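Local coordinates for protein yesU (Bacillus subtilis, PDB 1OQ1) that is of unknown function but has a galectin-like, concanavalin-type beta-sandwich fold, which suggests, without proving, a role in carbohydrate recognition, at residues 4-15 and 213-223. Sequence-based numbering, arbitrary orientation.
Sequences MYKEGACLYRNP and RDFAVHQAVRR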
# COMPACT_ATOMS: atom_id res chain seq x y z
N MSE A 4 14.80 1.09 -16.43
CA MSE A 4 14.97 2.50 -16.09
C MSE A 4 13.70 3.34 -16.15
O MSE A 4 13.02 3.39 -17.18
CB MSE A 4 16.02 3.13 -17.01
CG MSE A 4 17.36 3.42 -16.35
SE MSE A 4 17.54 5.28 -15.84
CE MSE A 4 16.83 5.16 -14.05
N TYR A 5 13.38 3.99 -15.04
CA TYR A 5 12.22 4.89 -14.94
C TYR A 5 12.64 6.17 -14.24
O TYR A 5 13.50 6.14 -13.36
CB TYR A 5 11.09 4.27 -14.12
CG TYR A 5 10.15 3.39 -14.90
CD1 TYR A 5 10.43 2.04 -15.08
CD2 TYR A 5 8.99 3.91 -15.48
CE1 TYR A 5 9.57 1.22 -15.80
CE2 TYR A 5 8.13 3.11 -16.20
CZ TYR A 5 8.42 1.76 -16.36
OH TYR A 5 7.57 0.96 -17.08
N LYS A 6 12.04 7.28 -14.64
CA LYS A 6 12.31 8.57 -14.02
C LYS A 6 10.97 9.13 -13.56
O LYS A 6 9.93 8.81 -14.14
CB LYS A 6 12.95 9.56 -15.01
CG LYS A 6 14.39 9.25 -15.39
CD LYS A 6 15.29 9.18 -14.16
CE LYS A 6 16.75 9.02 -14.56
NZ LYS A 6 17.62 8.73 -13.38
N GLU A 7 10.99 9.94 -12.51
CA GLU A 7 9.75 10.55 -12.04
C GLU A 7 9.48 11.77 -12.92
O GLU A 7 10.39 12.54 -13.21
CB GLU A 7 9.89 10.99 -10.59
CG GLU A 7 9.96 9.84 -9.60
CD GLU A 7 10.10 10.30 -8.17
OE1 GLU A 7 9.31 11.17 -7.75
OE2 GLU A 7 11.00 9.80 -7.46
N GLY A 8 8.23 11.91 -13.36
CA GLY A 8 7.86 13.04 -14.19
C GLY A 8 7.12 14.09 -13.39
O GLY A 8 7.49 14.40 -12.26
N ALA A 9 6.06 14.65 -13.98
CA ALA A 9 5.28 15.68 -13.31
C ALA A 9 4.68 15.17 -12.01
O ALA A 9 4.31 14.00 -11.90
CB ALA A 9 4.17 16.17 -14.23
N CYS A 10 4.59 16.05 -11.01
CA CYS A 10 4.01 15.66 -9.73
C CYS A 10 2.49 15.75 -9.86
O CYS A 10 1.96 16.80 -10.23
CB CYS A 10 4.48 16.59 -8.62
SG CYS A 10 3.84 16.15 -6.97
N LEU A 11 1.81 14.65 -9.58
CA LEU A 11 0.35 14.62 -9.68
C LEU A 11 -0.33 14.85 -8.34
O LEU A 11 -1.45 15.35 -8.29
CB LEU A 11 -0.10 13.27 -10.23
CG LEU A 11 0.48 12.85 -11.57
CD1 LEU A 11 -0.07 11.50 -11.97
CD2 LEU A 11 0.14 13.90 -12.62
N TYR A 12 0.37 14.51 -7.26
CA TYR A 12 -0.20 14.62 -5.92
C TYR A 12 0.90 14.52 -4.87
O TYR A 12 1.85 13.76 -5.03
CB TYR A 12 -1.19 13.47 -5.73
CG TYR A 12 -1.86 13.38 -4.37
CD1 TYR A 12 -3.02 14.10 -4.10
CD2 TYR A 12 -1.35 12.55 -3.38
CE1 TYR A 12 -3.66 13.99 -2.86
CE2 TYR A 12 -1.98 12.44 -2.14
CZ TYR A 12 -3.13 13.16 -1.89
OH TYR A 12 -3.77 13.05 -0.67
N ARG A 13 0.77 15.30 -3.81
CA ARG A 13 1.73 15.27 -2.73
C ARG A 13 1.02 15.63 -1.43
O ARG A 13 0.36 16.68 -1.34
CB ARG A 13 2.88 16.24 -2.99
CG ARG A 13 3.94 16.24 -1.90
CD ARG A 13 5.05 17.23 -2.20
NE ARG A 13 6.00 16.74 -3.21
CZ ARG A 13 6.91 15.81 -2.98
NH1 ARG A 13 7.02 15.25 -1.78
NH2 ARG A 13 7.75 15.44 -3.95
N ASN A 14 1.13 14.75 -0.45
CA ASN A 14 0.50 14.94 0.85
C ASN A 14 1.57 14.78 1.93
O ASN A 14 2.10 13.69 2.13
CB ASN A 14 -0.60 13.91 1.06
CG ASN A 14 -1.47 14.21 2.26
OD1 ASN A 14 -0.98 14.69 3.28
ND2 ASN A 14 -2.76 13.92 2.15
N PRO A 15 1.91 15.87 2.64
CA PRO A 15 2.92 15.84 3.70
C PRO A 15 2.55 14.92 4.87
O PRO A 15 3.44 14.38 5.54
CB PRO A 15 3.02 17.30 4.13
CG PRO A 15 2.61 18.05 2.90
CD PRO A 15 1.45 17.25 2.39
N ARG A 213 4.94 9.62 6.28
CA ARG A 213 5.18 11.01 5.90
C ARG A 213 5.43 11.17 4.41
O ARG A 213 5.80 10.21 3.73
CB ARG A 213 6.40 11.54 6.65
CG ARG A 213 6.13 12.14 8.01
CD ARG A 213 6.09 13.64 7.90
NE ARG A 213 6.63 14.29 9.09
CZ ARG A 213 6.98 15.57 9.15
NH1 ARG A 213 6.84 16.34 8.08
NH2 ARG A 213 7.47 16.07 10.28
N ASP A 214 5.21 12.38 3.91
CA ASP A 214 5.44 12.74 2.51
C ASP A 214 5.03 11.72 1.46
O ASP A 214 5.87 11.16 0.75
CB ASP A 214 6.92 13.09 2.31
CG ASP A 214 7.41 14.16 3.27
OD1 ASP A 214 6.61 15.05 3.63
OD2 ASP A 214 8.59 14.11 3.67
N PHE A 215 3.72 11.50 1.35
CA PHE A 215 3.14 10.58 0.39
C PHE A 215 2.97 11.34 -0.94
O PHE A 215 2.27 12.35 -1.00
CB PHE A 215 1.79 10.10 0.93
CG PHE A 215 0.93 9.38 -0.07
CD1 PHE A 215 1.46 8.38 -0.88
CD2 PHE A 215 -0.42 9.67 -0.16
CE1 PHE A 215 0.65 7.67 -1.76
CE2 PHE A 215 -1.25 8.97 -1.05
CZ PHE A 215 -0.70 7.97 -1.85
N ALA A 216 3.63 10.87 -1.99
CA ALA A 216 3.55 11.55 -3.28
C ALA A 216 3.37 10.60 -4.46
O ALA A 216 3.75 9.44 -4.39
CB ALA A 216 4.79 12.40 -3.49
N VAL A 217 2.78 11.13 -5.53
CA VAL A 217 2.56 10.36 -6.75
C VAL A 217 3.05 11.20 -7.94
O VAL A 217 2.59 12.33 -8.14
CB VAL A 217 1.05 10.04 -6.96
CG1 VAL A 217 0.86 9.19 -8.21
CG2 VAL A 217 0.50 9.31 -5.75
N HIS A 218 3.98 10.65 -8.71
CA HIS A 218 4.52 11.33 -9.89
C HIS A 218 4.23 10.49 -11.13
O HIS A 218 3.98 9.29 -11.03
CB HIS A 218 6.04 11.51 -9.76
CG HIS A 218 6.46 12.50 -8.73
ND1 HIS A 218 6.86 13.78 -9.04
CD2 HIS A 218 6.56 12.40 -7.38
CE1 HIS A 218 7.19 14.42 -7.93
NE2 HIS A 218 7.02 13.61 -6.91
N GLN A 219 4.28 11.12 -12.29
CA GLN A 219 4.08 10.41 -13.55
C GLN A 219 5.29 9.50 -13.73
O GLN A 219 6.41 9.89 -13.39
CB GLN A 219 4.03 11.40 -14.72
CG GLN A 219 2.72 12.14 -14.90
CD GLN A 219 1.64 11.27 -15.50
OE1 GLN A 219 1.88 10.54 -16.47
NE2 GLN A 219 0.44 11.34 -14.94
N ALA A 220 5.08 8.29 -14.24
CA ALA A 220 6.19 7.37 -14.46
C ALA A 220 6.72 7.59 -15.87
O ALA A 220 5.97 7.50 -16.84
CB ALA A 220 5.74 5.92 -14.28
N VAL A 221 8.01 7.88 -15.98
CA VAL A 221 8.64 8.10 -17.28
C VAL A 221 9.55 6.93 -17.61
O VAL A 221 10.60 6.74 -16.98
CB VAL A 221 9.46 9.40 -17.29
CG1 VAL A 221 10.12 9.58 -18.65
CG2 VAL A 221 8.55 10.58 -16.98
N ARG A 222 9.15 6.14 -18.60
CA ARG A 222 9.94 4.98 -18.99
C ARG A 222 11.05 5.39 -19.95
O ARG A 222 10.80 6.04 -20.96
CB ARG A 222 9.04 3.92 -19.65
CG ARG A 222 9.78 2.66 -20.03
CD ARG A 222 8.83 1.59 -20.56
NE ARG A 222 8.00 2.08 -21.66
CZ ARG A 222 7.52 1.31 -22.63
NH1 ARG A 222 7.79 0.01 -22.64
NH2 ARG A 222 6.77 1.84 -23.58
N ARG A 223 12.28 5.00 -19.63
CA ARG A 223 13.42 5.32 -20.48
C ARG A 223 13.74 4.14 -21.40
O ARG A 223 13.21 3.04 -21.14
CB ARG A 223 14.64 5.67 -19.62
CG ARG A 223 14.58 7.05 -18.97
CD ARG A 223 14.62 8.16 -20.02
NE ARG A 223 14.56 9.50 -19.44
CZ ARG A 223 15.55 10.08 -18.77
NH1 ARG A 223 16.69 9.43 -18.57
NH2 ARG A 223 15.40 11.31 -18.29
OXT ARG A 223 14.52 4.31 -22.36
O HOH W 1 12.72 1.39 -19.17
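Leu11 and Tyr12 both donate their backbone N-H to one acceptor, Val217 O, at 2.8 Å from Leu11 N and 3.2 Å from Tyr12 N, a classic beta bulge that illustrates how an antiparallel pair absorbs an extra residue. Before it the chain of 4-15 turns a corner at Ala9, where the register slips once more; Gly8 N to Gln219 O and Gln219 N to Ala9 O carry the backbone pairing through the bend.

Polar and sulfur contacts gather round the His218 imidazole. Glu7 OE1 lies over one face, 3.0 Å from His218 CD2; its angle to His218 NE2, 3.5 Å away, is too poor for a hydrogen bond. Cys10 SG sits over the opposite face, 4.2 Å from the ring centroid. ND1 gives a weak bond to Gly8 O, and Arg13 NH2 approaches the edge in plane.

In the apolar packing, CG anti to the backbone N (chi1 178°) carries the Tyr12 ring to the side of the sheet where Phe215 and Val217 also point. Tyr12 CE2 meets Phe215 CE2 at 3.7 Å, the ring planes 68° apart. Near the C-terminus, Lys6 CG rests centrally over the Arg223 guanidinium.

A polar tie within 4-15 holds the ring's far end: Tyr12 OH accepts a 3.1 Å bond from Asn14 ND2, which also reaches Asp21 O.

The pairing brings both chain ends together in one sheet of the galectin-like beta-sandwich; strand 209-222 also bonds to strand 63-73, and Phe215 meets Phe202 of the other sheet edge-to-face.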